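Local coordinates for sortase family protein (Clostridium perfringens, PDB 4D70), which is a class D sortase, a cysteine transpeptidase that probably cleaves sorting signals of secreted proteins and attaches these to the cell envelope, at residues A[127-132]-A[165-170]; A[59-64]-A[101-106]. All blocks are in the same frame, centred on the assembly; numbering follows the deposited sequence.

Interaction 1: residues A[127-132]-A[165-170]; sequences DEIKIT and MTIVTC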
loop_
_atom_site.group_PDB
_atom_site.type_symbol
_atom_site.label_atom_id
_atom_site.label_comp_id
_atom_site.label_asym_id
_atom_site.label_seq_id
_atom_site.Cartn_x
_atom_site.Cartn_y
_atom_site.Cartn_z
ATOM N N ASP A 127 2.781 -1.087 15.758
ATOM C CA ASP A 127 1.483 -1.456 15.212
ATOM C C ASP A 127 1.681 -2.269 13.978
ATOM O O ASP A 127 2.728 -2.169 13.252
ATOM C CB ASP A 127 0.651 -0.240 14.865
ATOM C CG ASP A 127 0.142 0.489 16.109
ATOM O OD1 ASP A 127 0.124 -0.161 17.162
ATOM O OD2 ASP A 127 -0.141 1.710 16.029
ATOM N N GLU A 128 0.720 -3.108 13.728
ATOM C CA GLU A 128 0.795 -4.047 12.614
ATOM C C GLU A 128 -0.016 -3.600 11.379
ATOM O O GLU A 128 -1.103 -3.022 11.515
ATOM C CB GLU A 128 0.246 -5.412 13.072
ATOM C CG GLU A 128 0.954 -6.621 12.508
ATOM C CD GLU A 128 0.607 -7.911 13.282
ATOM O OE1 GLU A 128 1.088 -8.133 14.404
ATOM O OE2 GLU A 128 -0.197 -8.688 12.792
ATOM N N ILE A 129 0.526 -3.935 10.196
ATOM C CA ILE A 129 -0.101 -3.745 8.921
ATOM C C ILE A 129 -0.111 -5.108 8.232
ATOM O O ILE A 129 0.933 -5.693 7.942
ATOM C CB ILE A 129 0.635 -2.736 8.003
ATOM C CG1 ILE A 129 0.674 -1.306 8.650
ATOM C CG2 ILE A 129 -0.017 -2.634 6.647
ATOM C CD1 ILE A 129 1.779 -0.468 8.043
ATOM N N LYS A 130 -1.294 -5.580 7.945
ATOM C CA LYS A 130 -1.479 -6.869 7.283
ATOM C C LYS A 130 -1.775 -6.704 5.792
ATOM O O LYS A 130 -2.671 -5.999 5.405
ATOM C CB LYS A 130 -2.612 -7.648 7.975
ATOM C CG LYS A 130 -2.901 -9.038 7.372
ATOM C CD LYS A 130 -4.271 -9.555 7.805
ATOM C CE LYS A 130 -4.329 -9.935 9.255
ATOM N NZ LYS A 130 -5.761 -10.204 9.571
ATOM N N ILE A 131 -1.001 -7.387 4.972
ATOM C CA ILE A 131 -1.079 -7.295 3.529
ATOM C C ILE A 131 -1.321 -8.702 3.002
ATOM O O ILE A 131 -0.522 -9.610 3.232
ATOM C CB ILE A 131 0.172 -6.735 2.880
ATOM C CG1 ILE A 131 0.526 -5.370 3.498
ATOM C CG2 ILE A 131 -0.031 -6.610 1.359
ATOM C CD1 ILE A 131 -0.435 -4.223 3.195
ATOM N N THR A 132 -2.457 -8.859 2.316
ATOM C CA THR A 132 -2.898 -10.191 1.800
ATOM C C THR A 132 -2.903 -10.188 0.315
ATOM O O THR A 132 -3.632 -9.392 -0.321
ATOM C CB THR A 132 -4.314 -10.462 2.308
ATOM O OG1 THR A 132 -4.280 -10.350 3.722
ATOM C CG2 THR A 132 -4.770 -11.835 1.932
ATOM N N MET A 165 8.089 -2.167 4.014
ATOM C CA MET A 165 7.049 -1.492 3.298
ATOM C C MET A 165 6.971 -0.068 3.751
ATOM O O MET A 165 7.529 0.299 4.778
ATOM C CB MET A 165 5.646 -2.135 3.395
ATOM C CG MET A 165 4.974 -2.069 4.743
ATOM S SD MET A 165 3.246 -2.559 4.669
ATOM C CE MET A 165 2.514 -1.163 3.832
ATOM N N THR A 166 6.290 0.744 2.923
ATOM C CA THR A 166 6.250 2.204 3.120
ATOM C C THR A 166 4.889 2.703 2.727
ATOM O O THR A 166 4.344 2.270 1.739
ATOM C CB THR A 166 7.293 2.934 2.211
ATOM O OG1 THR A 166 8.629 2.487 2.542
ATOM C CG2 THR A 166 7.281 4.491 2.424
ATOM N N ILE A 167 4.327 3.581 3.555
ATOM C CA ILE A 167 3.081 4.300 3.228
ATOM C C ILE A 167 3.388 5.774 3.167
ATOM O O ILE A 167 3.987 6.307 4.067
ATOM C CB ILE A 167 1.993 4.072 4.293
ATOM C CG1 ILE A 167 1.754 2.569 4.488
ATOM C CG2 ILE A 167 0.715 4.811 3.880
ATOM C CD1 ILE A 167 0.562 2.199 5.331
ATOM N N VAL A 168 3.050 6.405 2.074
ATOM C CA VAL A 168 3.253 7.832 1.877
ATOM C C VAL A 168 1.916 8.579 1.820
ATOM O O VAL A 168 1.075 8.282 0.961
ATOM C CB VAL A 168 3.956 8.089 0.507
ATOM C CG1 VAL A 168 4.286 9.584 0.310
ATOM C CG2 VAL A 168 5.218 7.262 0.436
ATOM N N THR A 169 1.740 9.537 2.716
ATOM C CA THR A 169 0.581 10.442 2.722
ATOM C C THR A 169 1.110 11.845 2.890
ATOM O O THR A 169 2.318 12.053 2.917
ATOM C CB THR A 169 -0.408 10.114 3.869
ATOM O OG1 THR A 169 0.271 10.094 5.153
ATOM C CG2 THR A 169 -1.057 8.796 3.670
ATOM N N CYS A 170 0.219 12.840 2.998
ATOM C CA CYS A 170 0.604 14.227 3.216
ATOM C C CYS A 170 0.391 14.673 4.658
ATOM O O CYS A 170 -0.450 14.155 5.366
ATOM C CB CYS A 170 -0.257 15.178 2.306
ATOM S SG CYS A 170 -0.015 14.808 0.577
#
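Met165 meets Ile129 and Ile131 through the end of its thioether. CG stands between the backbone N and the carbonyl carbon (chi1 69°), and a bend at chi3 (-72°) folds the methyl back. SD lies 3.8 Å from Ile129 CG2, the branch methyl, which Met165 CE also approaches at 4.1 Å; the two side chains slant across one another. Toward Ile131 the same sulfur points end-on, with Met165 SD 4.1 Å from Ile131 CG1. Thr166 faces the other way, its OG1 hydrogen-bonded to Asn102 and Lys181. Ile167 returns to the interior. Its extended chain carries CD1 to 4.0 Å from Ile129 CD1, methyl against methyl, while Ile120 and Ile105 also pack on it. Beyond it the segment diverges from strand 128-132 and runs on to Cys170, whose side chain touches His108 and Arg177. The run from Thr166 to Cys170 resembles the TLxTC signature of sortases, whose cysteine is the nucleophile, consistent with that role for Cys170.

The strands are not neighbours in the sheet: their axes pass 10.5 Å apart at 103°, and side chains alone bridge the interior of the sortase beta-barrel. With no hydrogen bond across it, this is a small, fully buried apolar contact of aliphatic and thioether groups that depends on van der Waals packing and exclusion of water, with no directional bond.

Interaction 2: residues A[59-64]-A[101-106]; sequences DGIALI and GNFSIA
Ile64 and Ile105 meet end to end, the terminal methyls CD1 of both residues being 3.8 Å apart. Each is delivered by a differently turned chain: Ile64 holds CG1 anti to its backbone N (chi1 -179°), whereas Ile105 has CG1 wedged between N and the carbonyl carbon (chi1 61°), and both are extended at the second torsion. The outcome is a purely aliphatic touch between strands that are well separated here, where Ile64 CA and Ile105 CA are 10.5 Å apart.

The second kind of contact is aliphatic on aromatic. Ile61 sends CD1 to the rim of the Phe103 ring, close to the ring plane and 4.3 Å from CE1, so the methyl abuts the edge and does not cover the pi face. Within the same strand as the ring, Ile105 CG2 stands over the ring face, 3.5 Å from Phe103 CZ, so the two parts of the contact adjoin. Elsewhere the ring meets that of His90, with the planes inclined by about 30°.

No hydrogen bond crosses the contact; the polar side chains of strand 101-109 find their partners elsewhere. Ser104 OG donates to Asn102 O over 3.1 Å, from above the carbonyl plane. The buried amide of Asn102 is satisfied at both ends: OD1 is bonded to Thr166, and ND2 to the carbonyl oxygens of Val155 and Asn157.

Around these side chains the barrel closes in. Strand 60-66 is flanked by strands 71-77 and 128-132, which contribute Ile75, Ile129 and Ile131, while strand 163-171, parallel to strand 101-109, lays Met165 on Phe103 and Ile167 on Ile105.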
loop_
_atom_site.group_PDB
_atom_site.type_symbol
_atom_site.label_atom_id
_atom_site.label_comp_id
_atom_site.label_asym_id
_atom_site.label_seq_id
_atom_site.Cartn_x
_atom_site.Cartn_y
_atom_site.Cartn_z
ATOM N N ASP A 59 -5.710 -2.192 -11.325
ATOM C CA ASP A 59 -6.060 -3.512 -10.799
ATOM C C ASP A 59 -5.692 -3.674 -9.296
ATOM O O ASP A 59 -4.597 -3.267 -8.882
ATOM C CB ASP A 59 -5.277 -4.612 -11.510
ATOM C CG ASP A 59 -5.681 -4.808 -12.981
ATOM O OD1 ASP A 59 -6.619 -4.158 -13.476
ATOM O OD2 ASP A 59 -5.005 -5.618 -13.626
ATOM N N GLY A 60 -6.564 -4.335 -8.527
ATOM C CA GLY A 60 -6.275 -4.761 -7.173
ATOM C C GLY A 60 -5.105 -5.701 -7.128
ATOM O O GLY A 60 -5.008 -6.606 -7.965
ATOM N N ILE A 61 -4.174 -5.479 -6.179
ATOM C CA ILE A 61 -3.054 -6.407 -6.029
ATOM C C ILE A 61 -2.911 -7.026 -4.646
ATOM O O ILE A 61 -2.184 -7.973 -4.492
ATOM C CB ILE A 61 -1.720 -5.715 -6.416
ATOM C CG1 ILE A 61 -1.419 -4.574 -5.449
ATOM C CG2 ILE A 61 -1.762 -5.223 -7.859
ATOM C CD1 ILE A 61 -0.016 -4.119 -5.540
ATOM N N ALA A 62 -3.565 -6.439 -3.655
ATOM C CA ALA A 62 -3.525 -6.928 -2.289
ATOM C C ALA A 62 -4.652 -6.271 -1.518
ATOM O O ALA A 62 -5.146 -5.196 -1.877
ATOM C CB ALA A 62 -2.173 -6.568 -1.619
ATOM N N LEU A 63 -4.976 -6.891 -0.418
ATOM C CA LEU A 63 -5.763 -6.286 0.581
ATOM C C LEU A 63 -4.833 -5.709 1.648
ATOM O O LEU A 63 -3.738 -6.211 1.903
ATOM C CB LEU A 63 -6.625 -7.350 1.284
ATOM C CG LEU A 63 -7.642 -8.145 0.413
ATOM C CD1 LEU A 63 -8.380 -9.121 1.328
ATOM C CD2 LEU A 63 -8.641 -7.247 -0.318
ATOM N N ILE A 64 -5.284 -4.658 2.246
ATOM C CA ILE A 64 -4.625 -4.058 3.390
ATOM C C ILE A 64 -5.598 -3.966 4.551
ATOM O O ILE A 64 -6.721 -3.456 4.432
ATOM C CB ILE A 64 -4.034 -2.677 3.033
ATOM C CG1 ILE A 64 -3.312 -2.054 4.254
ATOM C CG2 ILE A 64 -5.117 -1.697 2.523
ATOM C CD1 ILE A 64 -2.335 -0.945 3.876
ATOM N N GLY A 101 13.164 -5.854 -0.602
ATOM C CA GLY A 101 12.925 -4.483 -1.023
ATOM C C GLY A 101 11.811 -3.867 -0.214
ATOM O O GLY A 101 11.523 -4.310 0.899
ATOM N N ASN A 102 11.188 -2.850 -0.791
ATOM C CA ASN A 102 10.357 -1.941 -0.006
ATOM C C ASN A 102 9.079 -1.722 -0.780
ATOM O O ASN A 102 9.016 -0.909 -1.661
ATOM C CB ASN A 102 11.174 -0.682 0.252
ATOM C CG ASN A 102 10.343 0.532 0.634
ATOM O OD1 ASN A 102 9.291 0.398 1.222
ATOM N ND2 ASN A 102 10.843 1.717 0.339
ATOM N N PHE A 103 8.043 -2.459 -0.391
ATOM C CA PHE A 103 6.711 -2.389 -0.982
ATOM C C PHE A 103 6.112 -1.033 -0.572
ATOM O O PHE A 103 5.803 -0.835 0.605
ATOM C CB PHE A 103 5.861 -3.557 -0.394
ATOM C CG PHE A 103 4.392 -3.461 -0.679
ATOM C CD1 PHE A 103 3.925 -3.381 -1.996
ATOM C CD2 PHE A 103 3.462 -3.491 0.345
ATOM C CE1 PHE A 103 2.572 -3.282 -2.253
ATOM C CE2 PHE A 103 2.105 -3.371 0.086
ATOM C CZ PHE A 103 1.656 -3.281 -1.216
ATOM N N SER A 104 5.955 -0.148 -1.554
ATOM C CA SER A 104 5.561 1.213 -1.318
ATOM C C SER A 104 4.195 1.584 -1.850
ATOM O O SER A 104 3.810 1.230 -2.963
ATOM C CB SER A 104 6.559 2.161 -1.937
ATOM O OG SER A 104 7.823 1.979 -1.359
ATOM N N ILE A 105 3.425 2.246 -1.002
ATOM C CA ILE A 105 2.052 2.596 -1.325
ATOM C C ILE A 105 1.798 4.055 -1.106
ATOM O O ILE A 105 2.401 4.697 -0.213
ATOM C CB ILE A 105 1.030 1.661 -0.693
ATOM C CG1 ILE A 105 1.042 1.637 0.811
ATOM C CG2 ILE A 105 1.357 0.254 -1.187
ATOM C CD1 ILE A 105 -0.143 0.902 1.429
ATOM N N ALA A 106 0.899 4.607 -1.911
ATOM C CA ALA A 106 0.604 6.066 -1.894
ATOM C C ALA A 106 -0.817 6.223 -1.455
ATOM O O ALA A 106 -1.727 5.555 -1.975
ATOM C CB ALA A 106 0.773 6.661 -3.278
#

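In the fold
From the N terminus, residues 59-64 begin the sheet after the two leading helices, and the chain passes through strand 71-77, helix 81-86 and strand 88-90 before residues 101-106 close the loop of interaction 2. Only then does strand 128-132 open interaction 1, which closes at residues 165-170 after strand 137-148. The two loops therefore follow in series, neither nesting nor crossing. In space they join: strand 128-132 pairs antiparallel with strand 60-66, as in the backbone bond between Leu63 and Thr132, and strand 163-171 runs parallel beside strand 101-109. With centres about 9 Å apart, both contacts tie the same two walls of the barrel together across its interior.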